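Local coordinates for protein P43 (Trichuris muris, PDB 6QIX) that is the major secreted protein of the whipworm, tethers to matrix and inhibits the function of the cytokine interleukin-13, at residues P38-Y43 with H55-G60; T59-L64 with N125-Q130. All coordinates share one frame; numbering follows the deposited sequence. Where two conformers were deposited one is given.

Overall arrangement
Contacts 1 and 2 show how one irregular loop can be held from two directions by different chemistry. Both lie at the surface and share Thr59 and Gly60, with centres about 9 Å apart. In contact 1 the loop is held to the first turn of helix 39-49 by hydrogen bonds that pair side chains with backbone, and Asn57 carries a glycan. Contact 2, nearer the centre of the chain, joins the next part of the same loop to the short helix 126-129 by apolar packing, without a hydrogen bond across it. The two meet where Pro39 packs on Met62 and Asp63, and where Leu58 approaches Leu128.

Contact 1 (P38-Y43 with H55-G60); sequences PPQHMY and HRNLTG. With NAG (2-acetamido-2-deoxy-beta-D-glucopyranose), chain C; ACT (acetate ion), chain D.
The Tyr43 ring and the Arg56 guanidinium, their planes 61° apart, meet around an acetate ion that probably came from the crystallisation liquor. Acetate O lies in the plane of the Tyr43 ring at its edge, as does Gln40 NE2, and the ion also sits at the edge of the guanidinium. Leu58 CD1 approaches the ring obliquely and packs 3.8 Å from Tyr43 CB. Tyr43 OH donates to acetate O and accepts from Arg56 N at 3.1 Å, so the phenol joins the ion to the loop backbone. Arg56 NE reaches acetate O at 2.8 Å and Arg56 NH2 donates to acetate OXT, while Arg56 NH1 turns to the carbonyls of Tyr361 and Lys363 near the end of the modelled chain.

Gln40 supplies the second grip. With CG anti to the backbone N (chi1 -178°) and the chain bent at CB-CG, which turns CD back (chi2 65°), its amide reads both polarities of the loop backbone. Leu58 N donates to Gln40 OE1 at 2.5 Å, unusually short, so the exact distance is doubtful. Gln40 NE2 gives a hydrogen to Arg56 O at 3.1 Å, lying in the plane of that carbonyl. The pair of bonds, one to each amide atom, fixes the rotation of the amide. Next to it Asn57 OD1 accepts from Thr59 N at 2.9 Å, closing an Asx turn, while Asn57 ND2 carries the N-linked sugar of the Asn-X-Thr sequon Asn57-Leu58-Thr59.

Pro38 is the N-cap of helix 39-49, and the contact ties the opening turn of that helix to the loop that follows it, ahead of strand 79-85. Tyr145, in helix 139-151, also binds the acetate, so the ion lies between two helices and the loop.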
ATOM      1  N   PRO A  38      -3.971  15.855   8.910  1.00 36.10           N
ATOM      2  CA  PRO A  38      -2.991  14.971   8.272  1.00 34.21           C
ATOM      3  C   PRO A  38      -2.770  13.589   8.921  1.00 32.91           C
ATOM      4  O   PRO A  38      -3.211  13.361  10.057  1.00 33.16           O
ATOM      5  CB  PRO A  38      -1.685  15.780   8.333  1.00 36.82           C
ATOM      6  CG  PRO A  38      -1.924  16.868   9.363  1.00 39.98           C
ATOM      7  CD  PRO A  38      -3.379  17.094   9.442  1.00 39.03           C
ATOM      8  N   PRO A  39      -2.098  12.692   8.180  1.00 32.65           N
ATOM      9  CA  PRO A  39      -1.926  11.303   8.668  1.00 32.25           C
ATOM     10  C   PRO A  39      -1.349  11.221  10.072  1.00 30.79           C
ATOM     11  O   PRO A  39      -1.838  10.455  10.917  1.00 29.52           O
ATOM     12  CB  PRO A  39      -0.967  10.685   7.630  1.00 33.21           C
ATOM     13  CG  PRO A  39      -1.281  11.488   6.365  1.00 33.28           C
ATOM     14  CD  PRO A  39      -1.536  12.888   6.831  1.00 32.02           C
ATOM     15  N   GLN A  40      -0.309  12.000  10.347  1.00 32.37           N
ATOM     16  CA  GLN A  40       0.280  11.967  11.688  1.00 32.02           C
ATOM     17  C   GLN A  40      -0.761  12.293  12.755  1.00 33.56           C
ATOM     18  O   GLN A  40      -0.822  11.641  13.804  1.00 33.01           O
ATOM     19  CB  GLN A  40       1.464  12.935  11.781  1.00 33.78           C
ATOM     20  CG  GLN A  40       2.147  12.913  13.158  1.00 33.48           C
ATOM     21  CD  GLN A  40       2.804  11.571  13.464  1.00 33.36           C
ATOM     22  OE1 GLN A  40       3.221  10.855  12.555  1.00 36.58           O
ATOM     23  NE2 GLN A  40       2.909  11.235  14.744  1.00 32.05           N
ATOM     24  N   HIS A  41      -1.595  13.298  12.506  1.00 34.91           N
ATOM     25  CA  HIS A  41      -2.618  13.664  13.481  1.00 35.18           C
ATOM     26  C   HIS A  41      -3.656  12.562  13.646  1.00 33.03           C
ATOM     27  O   HIS A  41      -4.052  12.238  14.772  1.00 35.28           O
ATOM     28  CB  HIS A  41      -3.308  14.944  13.054  1.00 36.86           C
ATOM     29  CG  HIS A  41      -4.395  15.373  13.977  1.00 42.09           C
ATOM     30  ND1 HIS A  41      -5.723  15.380  13.610  1.00 47.07           N
ATOM     31  CD2 HIS A  41      -4.350  15.806  15.257  1.00 45.72           C
ATOM     32  CE1 HIS A  41      -6.449  15.834  14.620  1.00 49.19           C
ATOM     33  NE2 HIS A  41      -5.639  16.084  15.635  1.00 48.83           N
ATOM     34  N   MET A  42      -4.117  11.983  12.537  1.00 29.29           N
ATOM     35  CA  MET A  42      -5.097  10.904  12.635  1.00 27.06           C
ATOM     36  C   MET A  42      -4.494   9.687  13.333  1.00 29.44           C
ATOM     37  O   MET A  42      -5.141   9.066  14.183  1.00 30.89           O
ATOM     38  CB  MET A  42      -5.630  10.540  11.240  1.00 26.23           C
ATOM     39  CG  MET A  42      -6.604   9.370  11.228  1.00 25.97           C
ATOM     40  SD  MET A  42      -7.179   8.956   9.560  1.00 29.21           S
ATOM     41  CE  MET A  42      -8.227  10.395   9.284  1.00 28.68           C
ATOM     42  N   TYR A  43      -3.253   9.329  12.988  1.00 30.81           N
ATOM     43  CA  TYR A  43      -2.582   8.235  13.688  1.00 30.62           C
ATOM     44  C   TYR A  43      -2.466   8.529  15.187  1.00 31.88           C
ATOM     45  O   TYR A  43      -2.670   7.636  16.026  1.00 32.67           O
ATOM     46  CB  TYR A  43      -1.203   8.009  13.063  1.00 30.83           C
ATOM     47  CG  TYR A  43      -0.245   7.295  13.980  1.00 31.25           C
ATOM     48  CD1 TYR A  43      -0.411   5.957  14.257  1.00 30.90           C
ATOM     49  CD2 TYR A  43       0.820   7.960  14.577  1.00 32.64           C
ATOM     50  CE1 TYR A  43       0.483   5.278  15.113  1.00 34.21           C
ATOM     51  CE2 TYR A  43       1.683   7.314  15.427  1.00 35.74           C
ATOM     52  CZ  TYR A  43       1.513   5.976  15.695  1.00 36.84           C
ATOM     53  OH  TYR A  43       2.384   5.332  16.517  1.00 40.80           O
ATOM     54  N   HIS A  55       4.092   6.715  19.004  1.00 63.06           N
ATOM     55  CA  HIS A  55       5.546   6.667  18.921  1.00 67.38           C
ATOM     56  C   HIS A  55       6.083   6.766  17.502  1.00 55.14           C
ATOM     57  O   HIS A  55       7.247   7.136  17.323  1.00 51.83           O
ATOM     58  CB  HIS A  55       6.060   5.375  19.561  1.00 83.76           C
ATOM     59  CG  HIS A  55       5.890   5.329  21.050  1.00 98.83           C
ATOM     60  ND1 HIS A  55       6.411   6.291  21.892  1.00104.80           N
ATOM     61  CD2 HIS A  55       5.258   4.435  21.848  1.00104.69           C
ATOM     62  CE1 HIS A  55       6.107   5.992  23.142  1.00107.48           C
ATOM     63  NE2 HIS A  55       5.409   4.870  23.143  1.00107.55           N
ATOM     64  N   ARG A  56       5.283   6.443  16.497  1.00 48.62           N
ATOM     65  CA  ARG A  56       5.742   6.551  15.120  1.00 43.24           C
ATOM     66  C   ARG A  56       5.717   8.001  14.670  1.00 40.68           C
ATOM     67  O   ARG A  56       4.849   8.783  15.077  1.00 41.03           O
ATOM     68  CB  ARG A  56       4.861   5.716  14.187  1.00 39.02           C
ATOM     69  CG  ARG A  56       4.787   4.258  14.554  1.00 36.83           C
ATOM     70  CD  ARG A  56       3.778   3.475  13.692  1.00 35.24           C
ATOM     71  NE  ARG A  56       3.574   2.147  14.261  1.00 35.72           N
ATOM     72  CZ  ARG A  56       4.464   1.161  14.190  1.00 36.96           C
ATOM     73  NH1 ARG A  56       5.600   1.342  13.533  1.00 38.05           N
ATOM     74  NH2 ARG A  56       4.214  -0.015  14.763  1.00 36.88           N
ATOM     75  N   ASN A  57       6.659   8.350  13.795  1.00 37.61           N
ATOM     76  CA  ASN A  57       6.627   9.637  13.098  1.00 38.05           C
ATOM     77  C   ASN A  57       6.284   9.372  11.635  1.00 35.21           C
ATOM     78  O   ASN A  57       7.137   8.931  10.870  1.00 36.03           O
ATOM     79  CB  ASN A  57       7.954  10.374  13.224  1.00 41.91           C
ATOM     80  CG  ASN A  57       8.015  11.619  12.355  1.00 46.88           C
ATOM     81  OD1 ASN A  57       7.009  12.018  11.770  1.00 44.61           O
ATOM     82  ND2 ASN A  57       9.205  12.244  12.263  1.00 53.18           N
ATOM     83  N   LEU A  58       5.034   9.653  11.241  1.00 32.26           N
ATOM     84  CA  LEU A  58       4.609   9.412   9.868  1.00 33.60           C
ATOM     85  C   LEU A  58       4.715  10.652   8.996  1.00 37.68           C
ATOM     86  O   LEU A  58       4.375  10.589   7.811  1.00 39.09           O
ATOM     87  CB  LEU A  58       3.159   8.906   9.818  1.00 32.09           C
ATOM     88  CG  LEU A  58       2.814   7.666  10.627  1.00 30.38           C
ATOM     89  CD1 LEU A  58       1.336   7.256  10.403  1.00 30.71           C
ATOM     90  CD2 LEU A  58       3.748   6.517  10.246  1.00 27.53           C
ATOM     91  N   THR A  59       5.156  11.773   9.546  1.00 40.49           N
ATOM     92  CA  THR A  59       5.284  12.977   8.743  1.00 45.16           C
ATOM     93  C   THR A  59       6.198  12.714   7.560  1.00 46.63           C
ATOM     94  O   THR A  59       7.290  12.171   7.718  1.00 47.56           O
ATOM     95  CB  THR A  59       5.828  14.121   9.592  1.00 47.63           C
ATOM     96  OG1 THR A  59       4.971  14.313  10.723  1.00 49.09           O
ATOM     97  CG2 THR A  59       5.883  15.403   8.775  1.00 46.89           C
ATOM     98  N   GLY A  60       5.755  13.111   6.371  1.00 48.44           N
ATOM     99  CA  GLY A  60       6.557  12.946   5.176  1.00 49.55           C
ATOM    100  C   GLY A  60       6.365  11.631   4.458  1.00 51.19           C
ATOM    101  O   GLY A  60       6.838  11.485   3.320  1.00 52.33           O
TER
HETATM  102  C1  NAG C 401       9.376  13.452  11.459  1.00 59.08           C
HETATM  103  C2  NAG C 401      10.335  14.432  12.133  1.00 62.23           C
HETATM  104  C3  NAG C 401      10.471  15.701  11.293  1.00 63.75           C
HETATM  105  C4  NAG C 401      10.900  15.355   9.872  1.00 65.36           C
HETATM  106  C5  NAG C 401       9.934  14.344   9.258  1.00 65.01           C
HETATM  107  C6  NAG C 401      10.374  13.870   7.885  1.00 65.84           C
HETATM  108  C7  NAG C 401      10.444  14.203  14.575  1.00 65.39           C
HETATM  109  C8  NAG C 401       9.871  14.640  15.889  1.00 64.66           C
HETATM  110  N2  NAG C 401       9.895  14.751  13.483  1.00 63.68           N
HETATM  111  O3  NAG C 401      11.434  16.571  11.877  1.00 62.71           O
HETATM  112  O4  NAG C 401      10.926  16.532   9.070  1.00 67.05           O
HETATM  113  O5  NAG C 401       9.832  13.180  10.099  1.00 62.88           O
HETATM  114  O6  NAG C 401      11.239  12.739   7.937  1.00 65.83           O
HETATM  115  O7  NAG C 401      11.363  13.384  14.504  1.00 67.06           O
HETATM  116  C   ACT D 402       1.066   1.410  16.423  1.00 40.38           C
HETATM  117  O   ACT D 402       1.703   2.477  16.371  1.00 38.43           O
HETATM  118  OXT ACT D 402       1.397   0.275  15.995  1.00 42.97           O
HETATM  119  CH3 ACT D 402      -0.336   1.537  17.055  1.00 44.12           C

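Contact 2 (T59-L64 with N125-Q130); sequences TGVMDL and NEKLKQ. With NAG (2-acetamido-2-deoxy-beta-D-glucopyranose), chain C.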
ATOM      1  N   THR A  59       5.156  11.773   9.546  1.00 40.49           N
ATOM      2  CA  THR A  59       5.284  12.977   8.743  1.00 45.16           C
ATOM      3  C   THR A  59       6.198  12.714   7.560  1.00 46.63           C
ATOM      4  O   THR A  59       7.290  12.171   7.718  1.00 47.56           O
ATOM      5  CB  THR A  59       5.828  14.121   9.592  1.00 47.63           C
ATOM      6  OG1 THR A  59       4.971  14.313  10.723  1.00 49.09           O
ATOM      7  CG2 THR A  59       5.883  15.403   8.775  1.00 46.89           C
ATOM      8  N   GLY A  60       5.755  13.111   6.371  1.00 48.44           N
ATOM      9  CA  GLY A  60       6.557  12.946   5.176  1.00 49.55           C
ATOM     10  C   GLY A  60       6.365  11.631   4.458  1.00 51.19           C
ATOM     11  O   GLY A  60       6.838  11.485   3.320  1.00 52.33           O
ATOM     12  N   VAL A  61       5.668  10.679   5.073  1.00 51.66           N
ATOM     13  CA  VAL A  61       5.487   9.378   4.454  1.00 50.37           C
ATOM     14  C   VAL A  61       4.360   9.407   3.434  1.00 48.36           C
ATOM     15  O   VAL A  61       4.474   8.809   2.363  1.00 46.46           O
ATOM     16  CB  VAL A  61       5.232   8.318   5.539  1.00 48.63           C
ATOM     17  CG1 VAL A  61       4.982   6.959   4.907  1.00 48.51           C
ATOM     18  CG2 VAL A  61       6.386   8.269   6.516  1.00 47.28           C
ATOM     19  N   MET A  62       3.247  10.059   3.740  0.62 48.69           N
ATOM     20  CA  MET A  62       2.139  10.109   2.795  0.62 49.24           C
ATOM     21  C   MET A  62       1.401  11.433   2.959  0.62 48.14           C
ATOM     22  O   MET A  62       0.178  11.481   3.097  0.62 48.79           O
ATOM     23  CB  MET A  62       1.206   8.908   2.972  0.62 52.06           C
ATOM     24  CG  MET A  62       0.950   8.491   4.402  0.62 53.88           C
ATOM     25  SD  MET A  62      -0.623   7.615   4.587  0.62 57.94           S
ATOM     26  CE  MET A  62      -0.719   6.744   3.024  0.62 59.80           C
ATOM     27  N   ASP A  63       2.149  12.529   2.944  1.00 47.37           N
ATOM     28  CA  ASP A  63       1.554  13.853   3.011  1.00 46.76           C
ATOM     29  C   ASP A  63       1.176  14.326   1.611  1.00 42.30           C
ATOM     30  O   ASP A  63       1.564  13.736   0.597  1.00 38.62           O
ATOM     31  CB  ASP A  63       2.514  14.826   3.694  1.00 48.26           C
ATOM     32  CG  ASP A  63       2.692  14.520   5.177  1.00 47.86           C
ATOM     33  OD1 ASP A  63       1.773  13.899   5.766  1.00 49.35           O
ATOM     34  OD2 ASP A  63       3.735  14.898   5.749  1.00 44.87           O
ATOM     35  N   LEU A  64       0.375  15.406   1.565  1.00 39.03           N
ATOM     36  CA  LEU A  64       0.048  16.020   0.300  1.00 35.39           C
ATOM     37  C   LEU A  64       1.291  16.692  -0.287  1.00 39.04           C
ATOM     38  O   LEU A  64       2.215  17.083   0.450  1.00 39.96           O
ATOM     39  CB  LEU A  64      -1.068  17.037   0.478  1.00 29.89           C
ATOM     40  CG  LEU A  64      -2.399  16.556   1.025  1.00 28.66           C
ATOM     41  CD1 LEU A  64      -3.383  17.767   1.079  1.00 30.98           C
ATOM     42  CD2 LEU A  64      -2.961  15.429   0.152  1.00 30.24           C
ATOM     43  N   ASN A 125      -2.017   3.999   0.801  1.00 21.31           N
ATOM     44  CA  ASN A 125      -1.854   3.382   2.113  1.00 22.98           C
ATOM     45  C   ASN A 125      -1.060   2.085   2.057  1.00 20.55           C
ATOM     46  O   ASN A 125      -0.606   1.624   3.109  1.00 21.30           O
ATOM     47  CB  ASN A 125      -3.212   3.169   2.780  1.00 25.99           C
ATOM     48  CG  ASN A 125      -4.104   2.147   2.075  1.00 29.96           C
ATOM     49  OD1 ASN A 125      -3.828   1.666   0.963  1.00 29.62           O
ATOM     50  ND2 ASN A 125      -5.226   1.839   2.727  1.00 33.34           N
ATOM     51  N   GLU A 126      -0.858   1.513   0.867  1.00 18.72           N
ATOM     52  CA  GLU A 126      -0.083   0.283   0.766  1.00 21.43           C
ATOM     53  C   GLU A 126       1.335   0.472   1.308  1.00 19.80           C
ATOM     54  O   GLU A 126       1.965  -0.492   1.763  1.00 19.94           O
ATOM     55  CB  GLU A 126      -0.033  -0.203  -0.687  1.00 23.04           C
ATOM     56  CG  GLU A 126      -1.348  -0.720  -1.249  1.00 24.24           C
ATOM     57  CD  GLU A 126      -1.847  -2.051  -0.642  1.00 29.36           C
ATOM     58  OE1 GLU A 126      -1.031  -2.860  -0.129  1.00 27.61           O
ATOM     59  OE2 GLU A 126      -3.101  -2.275  -0.712  1.00 32.91           O
ATOM     60  N   LYS A 127       1.862   1.696   1.234  1.00 22.27           N
ATOM     61  CA  LYS A 127       3.203   1.967   1.755  1.00 25.16           C
ATOM     62  C   LYS A 127       3.294   1.639   3.236  1.00 20.93           C
ATOM     63  O   LYS A 127       4.320   1.101   3.716  1.00 20.10           O
ATOM     64  CB  LYS A 127       3.523   3.439   1.525  1.00 32.20           C
ATOM     65  CG  LYS A 127       4.861   3.934   2.035  1.00 42.29           C
ATOM     66  CD  LYS A 127       5.276   5.226   1.303  1.00 50.85           C
ATOM     67  CE  LYS A 127       6.582   5.839   1.827  1.00 54.59           C
ATOM     68  NZ  LYS A 127       7.517   6.232   0.710  1.00 55.84           N
ATOM     69  N   LEU A 128       2.223   1.957   3.981  1.00 18.12           N
ATOM     70  CA  LEU A 128       2.179   1.689   5.414  1.00 19.66           C
ATOM     71  C   LEU A 128       1.790   0.245   5.709  1.00 16.40           C
ATOM     72  O   LEU A 128       2.348  -0.361   6.623  1.00 17.97           O
ATOM     73  CB  LEU A 128       1.214   2.638   6.107  1.00 21.24           C
ATOM     74  CG  LEU A 128       1.644   4.096   6.127  1.00 24.85           C
ATOM     75  CD1 LEU A 128       0.659   4.943   6.894  1.00 30.06           C
ATOM     76  CD2 LEU A 128       3.010   4.248   6.723  1.00 28.04           C
ATOM     77  N   LYS A 129       0.853  -0.316   4.956  1.00 18.45           N
ATOM     78  CA  LYS A 129       0.511  -1.727   5.111  1.00 18.28           C
ATOM     79  C   LYS A 129       1.751  -2.598   4.936  1.00 18.13           C
ATOM     80  O   LYS A 129       1.919  -3.612   5.627  1.00 17.42           O
ATOM     81  CB  LYS A 129      -0.583  -2.121   4.097  1.00 18.42           C
ATOM     82  CG  LYS A 129      -1.895  -1.412   4.306  1.00 21.83           C
ATOM     83  CD  LYS A 129      -2.789  -1.600   3.092  1.00 26.60           C
ATOM     84  CE  LYS A 129      -3.564  -2.868   3.169  1.00 32.67           C
ATOM     85  NZ  LYS A 129      -4.588  -2.957   2.041  1.00 35.46           N
ATOM     86  N   GLN A 130       2.669  -2.180   4.074  1.00 16.66           N
ATOM     87  CA  GLN A 130       3.836  -3.002   3.806  1.00 19.08           C
ATOM     88  C   GLN A 130       4.809  -3.027   4.971  1.00 15.38           C
ATOM     89  O   GLN A 130       5.742  -3.855   4.963  1.00 16.99           O
ATOM     90  CB  GLN A 130       4.480  -2.518   2.500  1.00 20.57           C
ATOM     91  CG  GLN A 130       3.682  -3.004   1.287  1.00 20.42           C
ATOM     92  CD  GLN A 130       4.114  -2.389  -0.018  1.00 21.11           C
ATOM     93  OE1 GLN A 130       5.103  -1.688  -0.072  1.00 22.22           O
ATOM     94  NE2 GLN A 130       3.341  -2.592  -1.058  1.00 24.24           N
TER
HETATM   95  C1  NAG C 401       9.376  13.452  11.459  1.00 59.08           C
HETATM   96  C2  NAG C 401      10.335  14.432  12.133  1.00 62.23           C
HETATM   97  C3  NAG C 401      10.471  15.701  11.293  1.00 63.75           C
HETATM   98  C4  NAG C 401      10.900  15.355   9.872  1.00 65.36           C
HETATM   99  C5  NAG C 401       9.934  14.344   9.258  1.00 65.01           C
HETATM  100  C6  NAG C 401      10.374  13.870   7.885  1.00 65.84           C
HETATM  101  C7  NAG C 401      10.444  14.203  14.575  1.00 65.39           C
HETATM  102  C8  NAG C 401       9.871  14.640  15.889  1.00 64.66           C
HETATM  103  N2  NAG C 401       9.895  14.751  13.483  1.00 63.68           N
HETATM  104  O3  NAG C 401      11.434  16.571  11.877  1.00 62.71           O
HETATM  105  O4  NAG C 401      10.926  16.532   9.070  1.00 67.05           O
HETATM  106  O5  NAG C 401       9.832  13.180  10.099  1.00 62.88           O
HETATM  107  O6  NAG C 401      11.239  12.739   7.937  1.00 65.83           O
HETATM  108  O7  NAG C 401      11.363  13.384  14.504  1.00 67.06           O
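A loop packed against the side of a short helix is the element here: Val61 and Met62, in the loop between helix 39-49 and strand 79-85, lie on Asn125, Lys127 and Leu128 of the turn around helix 126-129. Val61 CG1, anti to the backbone N (chi1 178°), does the touching for its residue. It lies 3.6 Å from Lys127 CE and 3.8 Å from Leu128 CD2, so this one methyl meets both the aliphatic part of the lysine and a leucine branch. The lysine chain also passes the loop backbone, with its CD 3.8 Å from Val61 O.

Met62 holds the other leucine branch. Its sulphur, SD, stands 3.8 Å from Leu128 CD1, and its methyl CE reaches past to the backbone of Asn125, 3.7 Å from its CA. Two conformers were deposited for this methionine, so these details belong to one of them. In that conformer each methyl of Leu128 meets a different loop side chain, CD2 Val61 and CD1 Met62.

The loop itself is braced locally by Asp63 OD2, which accepts from Gly60 N at 2.8 Å, the donor coming from above the carboxylate plane. On the helix, Glu126 and Lys129 form a salt bridge through OE2 and NZ.

Further out, Leu128 and Lys129 touch Phe149 of helix 139-151, while Asp63 touches Pro39 of helix 39-49. His345 NE2, next to strand 339-344, is hydrogen-bonded to Lys127 O, and the Gln130 side chain touches the same histidine, so the short helix links the loop to a later part of the chain.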